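Oxidoreductase, short-chain dehydrogenase/reductase family (Aeromonas hydrophila subsp. hydrophila, PDB 3L6E) probably binds a nicotinamide nucleotide cofactor as an oxidoreductase, with 3-dehydrosphinganine reduction in sphingolipid metabolism as its tentative assigned activity. Local coordinates at residues Ile6-Ala11 against Ile21-Arg26; Arg17-Gly22 against Tyr206-Leu211; Gln42-Leu45 against Ala50-Gly53; Ile54-Ala59 against Asp65-Ala70. One frame throughout, in Å; residues are numbered along the deposited sequence.

Interaction 1. Residues Ile6-Ala11 against Ile21-Arg26; sequences IIVTGA and IGLVER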
loop_
_atom_site.group_PDB
_atom_site.type_symbol
_atom_site.label_atom_id
_atom_site.label_comp_id
_atom_site.label_asym_id
_atom_site.label_seq_id
_atom_site.Cartn_x
_atom_site.Cartn_y
_atom_site.Cartn_z
ATOM N N ILE A 6 -7.301 -18.766 -7.184
ATOM C CA ILE A 6 -7.041 -17.404 -7.646
ATOM C C ILE A 6 -7.124 -17.355 -9.163
ATOM O O ILE A 6 -6.680 -18.268 -9.859
ATOM C CB ILE A 6 -5.631 -16.902 -7.227
ATOM C CG1 ILE A 6 -5.338 -17.226 -5.762
ATOM C CG2 ILE A 6 -5.444 -15.374 -7.570
ATOM C CD1 ILE A 6 -6.118 -16.392 -4.770
ATOM N N ILE A 7 -7.717 -16.291 -9.675
ATOM C CA ILE A 7 -7.716 -16.040 -11.101
ATOM C C ILE A 7 -6.759 -14.887 -11.350
ATOM O O ILE A 7 -6.867 -13.843 -10.704
ATOM C CB ILE A 7 -9.103 -15.677 -11.611
ATOM C CG1 ILE A 7 -10.016 -16.909 -11.586
ATOM C CG2 ILE A 7 -9.041 -15.121 -13.050
ATOM C CD1 ILE A 7 -11.446 -16.565 -11.941
ATOM N N VAL A 8 -5.872 -15.052 -12.312
ATOM C CA VAL A 8 -4.964 -13.994 -12.694
ATOM C C VAL A 8 -5.034 -13.738 -14.180
ATOM O O VAL A 8 -4.773 -14.615 -14.966
ATOM C CB VAL A 8 -3.522 -14.331 -12.323
ATOM C CG1 VAL A 8 -2.607 -13.245 -12.778
ATOM C CG2 VAL A 8 -3.392 -14.550 -10.850
ATOM N N THR A 9 -5.391 -12.525 -14.558
ATOM C CA THR A 9 -5.407 -12.162 -15.959
ATOM C C THR A 9 -4.074 -11.563 -16.357
ATOM O O THR A 9 -3.283 -11.199 -15.516
ATOM C CB THR A 9 -6.500 -11.166 -16.282
ATOM O OG1 THR A 9 -6.270 -9.972 -15.554
ATOM C CG2 THR A 9 -7.831 -11.701 -15.919
ATOM N N GLY A 10 -3.831 -11.475 -17.652
ATOM C CA GLY A 10 -2.567 -10.990 -18.154
ATOM C C GLY A 10 -1.464 -11.813 -17.555
ATOM O O GLY A 10 -0.446 -11.296 -17.127
ATOM N N ALA A 11 -1.687 -13.116 -17.518
ATOM C CA ALA A 11 -0.784 -14.022 -16.792
ATOM C C ALA A 11 0.538 -14.241 -17.519
ATOM O O ALA A 11 1.513 -14.700 -16.925
ATOM C CB ALA A 11 -1.472 -15.358 -16.545
ATOM N N ILE A 21 3.482 -17.102 -10.024
ATOM C CA ILE A 21 4.520 -17.853 -9.335
ATOM C C ILE A 21 4.419 -17.690 -7.822
ATOM O O ILE A 21 4.493 -18.670 -7.082
ATOM C CB ILE A 21 5.953 -17.486 -9.831
ATOM C CG1 ILE A 21 6.090 -17.773 -11.332
ATOM C CG2 ILE A 21 7.017 -18.235 -8.997
ATOM C CD1 ILE A 21 7.394 -17.354 -11.965
ATOM N N GLY A 22 4.229 -16.449 -7.378
ATOM C CA GLY A 22 4.218 -16.108 -5.957
ATOM C C GLY A 22 3.062 -16.704 -5.190
ATOM O O GLY A 22 3.239 -17.165 -4.063
ATOM N N LEU A 23 1.876 -16.677 -5.800
ATOM C CA LEU A 23 0.665 -17.262 -5.225
ATOM C C LEU A 23 0.764 -18.785 -5.185
ATOM O O LEU A 23 0.235 -19.428 -4.279
ATOM C CB LEU A 23 -0.570 -16.849 -6.045
ATOM C CG LEU A 23 -1.029 -15.385 -6.037
ATOM C CD1 LEU A 23 -1.762 -15.009 -7.319
ATOM C CD2 LEU A 23 -1.881 -15.057 -4.815
ATOM N N VAL A 24 1.444 -19.368 -6.169
ATOM C CA VAL A 24 1.673 -20.816 -6.159
ATOM C C VAL A 24 2.584 -21.213 -4.998
ATOM O O VAL A 24 2.286 -22.172 -4.260
ATOM C CB VAL A 24 2.239 -21.333 -7.494
ATOM C CG1 VAL A 24 2.816 -22.777 -7.340
ATOM C CG2 VAL A 24 1.158 -21.295 -8.564
ATOM N N GLU A 25 3.691 -20.483 -4.859
ATOM C CA GLU A 25 4.643 -20.680 -3.759
ATOM C C GLU A 25 3.969 -20.498 -2.390
ATOM O O GLU A 25 4.372 -21.126 -1.420
ATOM C CB GLU A 25 5.848 -19.732 -3.895
ATOM C CG GLU A 25 6.794 -20.064 -5.059
ATOM C CD GLU A 25 7.988 -19.109 -5.181
ATOM O OE1 GLU A 25 8.007 -18.065 -4.487
ATOM O OE2 GLU A 25 8.908 -19.402 -5.977
ATOM N N ARG A 26 2.944 -19.642 -2.324
ATOM C CA ARG A 26 2.167 -19.461 -1.092
ATOM C C ARG A 26 1.000 -20.476 -0.968
ATOM O O ARG A 26 0.104 -20.320 -0.128
ATOM C CB ARG A 26 1.690 -18.001 -0.953
ATOM C CG ARG A 26 2.822 -16.964 -0.751
ATOM C CD ARG A 26 2.410 -15.566 -1.257
ATOM N NE ARG A 26 3.523 -14.596 -1.327
ATOM C CZ ARG A 26 3.655 -13.522 -0.545
ATOM N NH1 ARG A 26 4.692 -12.700 -0.701
ATOM N NH2 ARG A 26 2.754 -13.259 0.394
#
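I6, on the strand that runs through 6-9, and L23, on the helix that ends at E25, have the nearest CA atoms of the two segments, 8.1 Å apart, a spacing bridged by the side chains of I6, V8 and L23. Within 21-26 the helix is still regular at its end, with E25 N hydrogen-bonded to I21 O and R26 N to G22 O, before R26 leaves helical geometry. The contact itself is wholly apolar. L23 points from the helix toward the sheet, and its CD1 serves both strand residues: it lies 3.7 Å from I6 CG2 and 3.9 Å from V8 CG2. The I6 and L23 side chains cross at about a right angle, whereas V8 and L23 meet tip to tip. With chi1 at -46°, I6 keeps CG1 beside its backbone N and turns CG2 anti to that N; I6 CG1 then approaches L23 CD2 at 4.2 Å. These elements open the first beta-alpha-beta unit of the Rossmann fold, and T9 and G10 begin the TGxxxGxG sequence by which SDR enzymes generally hold the dinucleotide. The alternation of the strand sends I7 to the other face of the sheet. V8 also touches V30 and L82 of the two flanking strands, while beyond the helix end R26 forms a salt bridge with D209.

Interaction 2. Residues Arg17-Gly22 against Tyr206-Leu211; sequences RALTIG and YMLDAL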
loop_
_atom_site.group_PDB
_atom_site.type_symbol
_atom_site.label_atom_id
_atom_site.label_comp_id
_atom_site.label_asym_id
_atom_site.label_seq_id
_atom_site.Cartn_x
_atom_site.Cartn_y
_atom_site.Cartn_z
ATOM N N ARG A 17 3.183 -13.216 -14.607
ATOM C CA ARG A 17 4.058 -14.368 -14.343
ATOM C C ARG A 17 4.497 -14.353 -12.890
ATOM O O ARG A 17 4.267 -15.322 -12.163
ATOM C CB ARG A 17 5.313 -14.342 -15.234
ATOM C CG ARG A 17 5.341 -15.261 -16.448
ATOM C CD ARG A 17 6.793 -15.418 -17.000
ATOM N NE ARG A 17 7.814 -15.313 -15.947
ATOM C CZ ARG A 17 8.732 -16.237 -15.654
ATOM N NH1 ARG A 17 9.592 -16.024 -14.670
ATOM N NH2 ARG A 17 8.799 -17.370 -16.340
ATOM N N ALA A 18 5.102 -13.246 -12.450
ATOM C CA ALA A 18 5.637 -13.160 -11.089
ATOM C C ALA A 18 4.546 -13.352 -10.027
ATOM O O ALA A 18 4.754 -14.023 -9.014
ATOM C CB ALA A 18 6.379 -11.820 -10.869
ATOM N N LEU A 19 3.396 -12.731 -10.251
ATOM C CA LEU A 19 2.280 -12.866 -9.336
ATOM C C LEU A 19 1.786 -14.304 -9.294
ATOM O O LEU A 19 1.474 -14.794 -8.228
ATOM C CB LEU A 19 1.132 -11.924 -9.701
ATOM C CG LEU A 19 1.295 -10.409 -9.489
ATOM C CD1 LEU A 19 0.319 -9.651 -10.362
ATOM C CD2 LEU A 19 1.125 -10.007 -8.030
ATOM N N THR A 20 1.719 -14.969 -10.452
ATOM C CA THR A 20 1.244 -16.346 -10.532
ATOM C C THR A 20 2.182 -17.241 -9.757
ATOM O O THR A 20 1.737 -18.028 -8.933
ATOM C CB THR A 20 1.116 -16.862 -11.972
ATOM O OG1 THR A 20 0.162 -16.079 -12.683
ATOM C CG2 THR A 20 0.648 -18.332 -12.004
ATOM N N ILE A 21 3.482 -17.102 -10.024
ATOM C CA ILE A 21 4.520 -17.853 -9.335
ATOM C C ILE A 21 4.419 -17.690 -7.822
ATOM O O ILE A 21 4.493 -18.670 -7.082
ATOM C CB ILE A 21 5.953 -17.486 -9.831
ATOM C CG1 ILE A 21 6.090 -17.773 -11.332
ATOM C CG2 ILE A 21 7.017 -18.235 -8.997
ATOM C CD1 ILE A 21 7.394 -17.354 -11.965
ATOM N N GLY A 22 4.229 -16.449 -7.378
ATOM C CA GLY A 22 4.218 -16.108 -5.957
ATOM C C GLY A 22 3.062 -16.704 -5.190
ATOM O O GLY A 22 3.239 -17.165 -4.063
ATOM N N TYR A 206 5.491 -7.194 -2.818
ATOM C CA TYR A 206 4.720 -6.158 -2.123
ATOM C C TYR A 206 3.223 -6.362 -2.271
ATOM O O TYR A 206 2.489 -6.232 -1.303
ATOM C CB TYR A 206 5.034 -4.752 -2.649
ATOM C CG TYR A 206 6.317 -4.168 -2.122
ATOM C CD1 TYR A 206 6.551 -4.073 -0.747
ATOM C CD2 TYR A 206 7.301 -3.725 -2.994
ATOM C CE1 TYR A 206 7.746 -3.543 -0.268
ATOM C CE2 TYR A 206 8.469 -3.190 -2.526
ATOM C CZ TYR A 206 8.684 -3.092 -1.173
ATOM O OH TYR A 206 9.876 -2.557 -0.739
HETATM N N MSE A 207 2.796 -6.643 -3.501
HETATM C CA MSE A 207 1.384 -6.780 -3.850
HETATM C C MSE A 207 0.751 -7.980 -3.125
HETATM O O MSE A 207 -0.324 -7.855 -2.537
HETATM C CB MSE A 207 1.208 -6.901 -5.372
HETATM C CG MSE A 207 1.601 -5.649 -6.152
HETATM SE SE MSE A 207 1.613 -5.866 -8.119
HETATM C CE MSE A 207 -0.258 -5.736 -8.470
ATOM N N LEU A 208 1.434 -9.117 -3.152
ATOM C CA LEU A 208 0.931 -10.326 -2.506
ATOM C C LEU A 208 0.945 -10.222 -0.982
ATOM O O LEU A 208 0.049 -10.737 -0.324
ATOM C CB LEU A 208 1.697 -11.567 -2.957
ATOM C CG LEU A 208 1.646 -11.904 -4.445
ATOM C CD1 LEU A 208 2.562 -13.085 -4.745
ATOM C CD2 LEU A 208 0.245 -12.160 -4.938
ATOM N N ASP A 209 1.949 -9.557 -0.420
ATOM C CA ASP A 209 1.895 -9.269 1.010
ATOM C C ASP A 209 0.689 -8.381 1.292
ATOM O O ASP A 209 -0.028 -8.595 2.245
ATOM C CB ASP A 209 3.166 -8.606 1.528
ATOM C CG ASP A 209 4.329 -9.563 1.637
ATOM O OD1 ASP A 209 4.186 -10.740 1.258
ATOM O OD2 ASP A 209 5.401 -9.131 2.109
ATOM N N ALA A 210 0.476 -7.381 0.457
ATOM C CA ALA A 210 -0.626 -6.471 0.664
ATOM C C ALA A 210 -1.974 -7.218 0.542
ATOM O O ALA A 210 -2.922 -6.882 1.217
ATOM C CB ALA A 210 -0.547 -5.324 -0.311
ATOM N N LEU A 211 -2.043 -8.241 -0.302
ATOM C CA LEU A 211 -3.302 -8.955 -0.501
ATOM C C LEU A 211 -3.571 -10.066 0.524
ATOM O O LEU A 211 -4.558 -10.781 0.398
ATOM C CB LEU A 211 -3.379 -9.527 -1.918
ATOM C CG LEU A 211 -3.569 -8.535 -3.058
ATOM C CD1 LEU A 211 -3.330 -9.225 -4.398
ATOM C CD2 LEU A 211 -4.964 -7.886 -2.975
#
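L19 and G22 of helix 14-25 meet M207 and L208 of helix 200-210, two helices of the Rossmann fold that lie side by side on one face of the parallel sheet. Their short axes come within 10.5 Å and cross at -47°, so the gap is wide and is bridged by long side chains. The dense part is gathered around L19 CD2. This methyl stands 3.9 Å from L208 CD2 and 4.1 Å from M207 CB, with the selenium of M207, a selenomethionine, at 4.2 Å from it. L19 leaves its backbone across the line to the other helix, and its end swings in, crossing the M207 chain at about a right angle. M207 bends at chi3 (79°) and continues to the sheet, where L176, P178, L222 and I224 receive it. L211 CD1 comes no nearer than 5.8 Å to L19 CD2 and packs on V174 of the sheet instead. Toward the outside the packing thins: A18 and G22 are both partly exposed, and A18 touches A204 and P200. The far side of helix 200-210 belongs to the dimer: Y206 OH is hydrogen-bonded to E212 O of the second subunit, and its ring forms a cation-pi pair with R214 of that subunit. Back at the helix crossing, L208 is extended, chi2 175°, and reaches G22, where the absence of a side chain lets L208 CD1 rest directly on the backbone, 3.7 Å from G22 CA.

Interaction 3. Residues Gln42-Leu45 against Ala50-Gly53; sequences QQEL and AVIG. Unlike the reference sequence in segment 42-45: Q42 (reference Glu), L45 (reference Glu).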
loop_
_atom_site.group_PDB
_atom_site.type_symbol
_atom_site.label_atom_id
_atom_site.label_comp_id
_atom_site.label_asym_id
_atom_site.label_seq_id
_atom_site.Cartn_x
_atom_site.Cartn_y
_atom_site.Cartn_z
ATOM N N GLN A 42 4.387 -22.258 -21.179
ATOM C CA GLN A 42 5.693 -22.197 -20.520
ATOM C C GLN A 42 5.473 -22.163 -19.001
ATOM O O GLN A 42 6.241 -22.738 -18.240
ATOM C CB GLN A 42 6.537 -21.004 -21.049
ATOM C CG GLN A 42 6.877 -19.876 -20.050
ATOM C CD GLN A 42 7.303 -18.527 -20.700
ATOM O OE1 GLN A 42 7.433 -17.511 -20.001
ATOM N NE2 GLN A 42 7.494 -18.516 -22.024
ATOM N N GLN A 43 4.393 -21.508 -18.578
ATOM C CA GLN A 43 4.038 -21.441 -17.176
ATOM C C GLN A 43 3.454 -22.770 -16.672
ATOM O O GLN A 43 3.688 -23.157 -15.521
ATOM C CB GLN A 43 3.078 -20.279 -16.929
ATOM C CG GLN A 43 3.687 -18.883 -17.084
ATOM C CD GLN A 43 4.679 -18.527 -15.988
ATOM O OE1 GLN A 43 5.901 -18.657 -16.171
ATOM N NE2 GLN A 43 4.165 -18.059 -14.846
ATOM N N GLU A 44 2.690 -23.454 -17.523
ATOM C CA GLU A 44 2.159 -24.775 -17.190
ATOM C C GLU A 44 3.292 -25.798 -17.015
ATOM O O GLU A 44 3.260 -26.604 -16.086
ATOM C CB GLU A 44 1.115 -25.250 -18.228
ATOM C CG GLU A 44 -0.267 -24.602 -18.047
ATOM C CD GLU A 44 -1.380 -25.267 -18.865
ATOM O OE1 GLU A 44 -1.463 -25.021 -20.092
ATOM O OE2 GLU A 44 -2.190 -26.012 -18.275
ATOM N N LEU A 45 4.299 -25.714 -17.891
ATOM C CA LEU A 45 5.514 -26.544 -17.837
ATOM C C LEU A 45 6.311 -26.287 -16.556
ATOM O O LEU A 45 6.875 -27.208 -15.961
ATOM C CB LEU A 45 6.389 -26.265 -19.072
ATOM C CG LEU A 45 7.335 -27.342 -19.620
ATOM C CD1 LEU A 45 7.161 -27.496 -21.129
ATOM C CD2 LEU A 45 8.796 -27.054 -19.278
ATOM N N ALA A 50 -0.570 -27.050 -10.419
ATOM C CA ALA A 50 -0.928 -25.905 -9.607
ATOM C C ALA A 50 -1.692 -24.838 -10.408
ATOM O O ALA A 50 -2.322 -23.955 -9.832
ATOM C CB ALA A 50 0.317 -25.306 -8.984
ATOM N N VAL A 51 -1.648 -24.935 -11.733
ATOM C CA VAL A 51 -2.226 -23.906 -12.600
ATOM C C VAL A 51 -2.886 -24.508 -13.832
ATOM O O VAL A 51 -2.633 -25.653 -14.182
ATOM C CB VAL A 51 -1.145 -22.886 -13.098
ATOM C CG1 VAL A 51 -0.516 -22.095 -11.925
ATOM C CG2 VAL A 51 -0.077 -23.598 -13.919
ATOM N N ILE A 52 -3.730 -23.713 -14.479
ATOM C CA ILE A 52 -4.143 -23.963 -15.857
ATOM C C ILE A 52 -4.034 -22.683 -16.667
ATOM O O ILE A 52 -4.302 -21.589 -16.159
ATOM C CB ILE A 52 -5.613 -24.395 -15.977
ATOM C CG1 ILE A 52 -6.403 -23.849 -14.796
ATOM C CG2 ILE A 52 -5.724 -25.881 -16.111
ATOM C CD1 ILE A 52 -7.721 -23.286 -15.163
ATOM N N GLY A 53 -3.684 -22.846 -17.936
ATOM C CA GLY A 53 -3.726 -21.767 -18.903
ATOM C C GLY A 53 -5.058 -21.768 -19.624
ATOM O O GLY A 53 -5.400 -22.724 -20.319
#
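The backbone N of G53 has the carboxylate of E44 beside it. E44 OE2 lies 3.5 Å from G53 N, in the direction of its N-H; that is long for a hydrogen bond, though the charge is probably attracted to the N-H. The group lies along the main chain where I52 passes into G53. E44 OE2 is 3.7 Å from I52 CA, while E44 CD comes as near to G53 N as OE2 does. E44 leaves the helix at an angle and gains its reach from an extended chain beyond CG, chi2 -168°; G53 has no side chain on the surface it turns to the helix, which leaves the backbone there accessible to the carboxylate. Deeper in, the contact becomes apolar. V51 points to the helix and sets CG2 between its own backbone N and carbonyl carbon, from where V51 CG2 faces the helix backbone at 4.1 Å from both Q43 O and E44 CA. V51 CG2 is also 4.3 Å from E44 CG, so the aliphatic part of the glutamate packs on valine while its carboxylate lies farther along the strand, at I52 and G53. I52 turns its side chain to the opposite face of the sheet, and its backbone joins V30 and M32 of the adjacent strand. V51 also meets V24 and V30. Helix 37-47 thus folds back on the outermost strand 51-55, which it precedes, as in the second beta-alpha-beta unit of a Rossmann fold.

Interaction 4. Residues Ile54-Ala59 against Asp65-Ala70; sequences IVADLA and DVAFAA. Unlike the reference sequence in segment 54-59: V55 (reference Ala).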
loop_
_atom_site.group_PDB
_atom_site.type_symbol
_atom_site.label_atom_id
_atom_site.label_comp_id
_atom_site.label_asym_id
_atom_site.label_seq_id
_atom_site.Cartn_x
_atom_site.Cartn_y
_atom_site.Cartn_z
ATOM N N ILE A 54 -5.820 -20.700 -19.427
ATOM C CA ILE A 54 -7.010 -20.445 -20.219
ATOM C C ILE A 54 -6.648 -19.331 -21.193
ATOM O O ILE A 54 -6.298 -18.227 -20.783
ATOM C CB ILE A 54 -8.194 -19.993 -19.325
ATOM C CG1 ILE A 54 -8.564 -21.084 -18.322
ATOM C CG2 ILE A 54 -9.389 -19.592 -20.172
ATOM C CD1 ILE A 54 -9.057 -20.519 -17.017
ATOM N N VAL A 55 -6.676 -19.629 -22.483
ATOM C CA VAL A 55 -6.429 -18.589 -23.471
ATOM C C VAL A 55 -7.746 -17.846 -23.645
ATOM O O VAL A 55 -8.802 -18.465 -23.773
ATOM C CB VAL A 55 -5.917 -19.139 -24.811
ATOM C CG1 VAL A 55 -5.715 -18.002 -25.817
ATOM C CG2 VAL A 55 -4.606 -19.893 -24.616
ATOM N N ALA A 56 -7.664 -16.514 -23.609
ATOM C CA ALA A 56 -8.822 -15.640 -23.728
ATOM C C ALA A 56 -8.373 -14.249 -24.155
ATOM O O ALA A 56 -7.323 -13.779 -23.731
ATOM C CB ALA A 56 -9.556 -15.556 -22.397
ATOM N N ASP A 57 -9.174 -13.604 -24.996
ATOM C CA ASP A 57 -9.011 -12.183 -25.267
ATOM C C ASP A 57 -10.093 -11.465 -24.475
ATOM O O ASP A 57 -11.268 -11.523 -24.821
ATOM C CB ASP A 57 -9.112 -11.877 -26.768
ATOM C CG ASP A 57 -8.590 -10.485 -27.124
ATOM O OD1 ASP A 57 -7.868 -9.879 -26.300
ATOM O OD2 ASP A 57 -8.896 -9.996 -28.233
ATOM N N LEU A 58 -9.683 -10.785 -23.412
ATOM C CA LEU A 58 -10.607 -10.263 -22.415
ATOM C C LEU A 58 -11.379 -9.006 -22.811
ATOM O O LEU A 58 -12.013 -8.372 -21.966
ATOM C CB LEU A 58 -9.882 -10.062 -21.083
ATOM C CG LEU A 58 -9.382 -11.363 -20.463
ATOM C CD1 LEU A 58 -8.549 -11.075 -19.245
ATOM C CD2 LEU A 58 -10.539 -12.285 -20.112
ATOM N N ALA A 59 -11.374 -8.685 -24.102
ATOM C CA ALA A 59 -12.048 -7.495 -24.596
ATOM C C ALA A 59 -13.394 -7.772 -25.292
ATOM O O ALA A 59 -13.962 -6.879 -25.909
ATOM C CB ALA A 59 -11.110 -6.691 -25.505
ATOM N N ASP A 65 -16.984 -14.571 -20.651
ATOM C CA ASP A 65 -17.922 -15.574 -20.149
ATOM C C ASP A 65 -17.338 -16.985 -20.221
ATOM O O ASP A 65 -17.416 -17.743 -19.250
ATOM C CB ASP A 65 -19.241 -15.527 -20.943
ATOM C CG ASP A 65 -20.090 -14.294 -20.628
ATOM O OD1 ASP A 65 -20.173 -13.878 -19.451
ATOM O OD2 ASP A 65 -20.710 -13.746 -21.567
ATOM N N VAL A 66 -16.752 -17.311 -21.375
ATOM C CA VAL A 66 -16.195 -18.632 -21.651
ATOM C C VAL A 66 -14.976 -18.915 -20.779
ATOM O O VAL A 66 -14.871 -19.983 -20.172
ATOM C CB VAL A 66 -15.850 -18.790 -23.166
ATOM C CG1 VAL A 66 -15.103 -20.088 -23.439
ATOM C CG2 VAL A 66 -17.127 -18.735 -24.022
ATOM N N ALA A 67 -14.071 -17.943 -20.708
ATOM C CA ALA A 67 -12.828 -18.079 -19.957
ATOM C C ALA A 67 -13.079 -18.264 -18.460
ATOM O O ALA A 67 -12.376 -19.031 -17.810
ATOM C CB ALA A 67 -11.913 -16.867 -20.201
ATOM N N PHE A 68 -14.064 -17.550 -17.920
ATOM C CA PHE A 68 -14.372 -17.650 -16.502
ATOM C C PHE A 68 -15.077 -18.960 -16.158
ATOM O O PHE A 68 -14.870 -19.501 -15.064
ATOM C CB PHE A 68 -15.153 -16.419 -16.008
ATOM C CG PHE A 68 -14.266 -15.289 -15.522
ATOM C CD1 PHE A 68 -13.941 -15.172 -14.173
ATOM C CD2 PHE A 68 -13.750 -14.350 -16.409
ATOM C CE1 PHE A 68 -13.114 -14.132 -13.707
ATOM C CE2 PHE A 68 -12.929 -13.306 -15.964
ATOM C CZ PHE A 68 -12.604 -13.193 -14.608
ATOM N N ALA A 69 -15.871 -19.475 -17.108
ATOM C CA ALA A 69 -16.565 -20.750 -16.975
ATOM C C ALA A 69 -15.600 -21.929 -16.858
ATOM O O ALA A 69 -15.847 -22.856 -16.089
ATOM C CB ALA A 69 -17.546 -20.976 -18.147
ATOM N N ALA A 70 -14.508 -21.886 -17.625
ATOM C CA ALA A 70 -13.464 -22.901 -17.535
ATOM C C ALA A 70 -12.697 -22.776 -16.210
ATOM O O ALA A 70 -12.388 -23.788 -15.563
ATOM C CB ALA A 70 -12.513 -22.807 -18.737
#
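Where the Rossmann sheet turns from its outermost strand 51-55 into helix 61-75, I54 and A56 pack against A67 and A70. The small A67 is central. Its CB is 3.5 Å from A56 CB, a tight methyl-to-methyl contact, and 3.7 Å from I54 CG2. Such closeness fits the backbone spacing, since A56 and A67 have their CA atoms only 6.0 Å apart, with no more than alanine methyls between them. I54 comes alongside the same helical turn with both of its branches. Its chi1 of -62° sets CG2 anti to the backbone N, over A67, and sends I54 CG1 toward the next turn, where it meets A70 CB at 4.3 Å. The terminal I54 CD1 lies 3.7 Å from A67 O, so an apolar tip also rests on the helix backbone. This is the crossover that carries the Rossmann chain from the first half of the sheet to strand 80-84, and the helix occupies the sheet face opposite helices 14-25 and 37-47. F68 leaves the helix away from 54-59 and packs against I7, M33 and helix 98-123. On the strand side, D57 and L58 follow the strand end, the place where classical SDR enzymes commonly contact the adenine of the cofactor; D57 OD1 has a long, weak ion pair with R35, and L58 touches T9 and S111.

Overall arrangement
Interactions 1 and 2 are buried and share helix 14-25: L23 faces the sheet in the first, L19 and G22 face helix 200-210 in the second, and the packing of L23 CD2 on L208 CD2 joins the two. Interactions 3 and 4 are only partly buried and use successive parts of strand 51-55, with helices on opposite faces of the sheet. Branched and long apolar side chains, with one glycine, make the two buried contacts; interaction 4 sets an isoleucine and an alanine against alanines, and interaction 3 alone brings a carboxylate against the backbone. T20 packs on V51 between interactions 2 and 3, while I7 meets F68 between interactions 1 and 4. Interactions 2 and 4 remain about 10 Å apart at their nearest atoms.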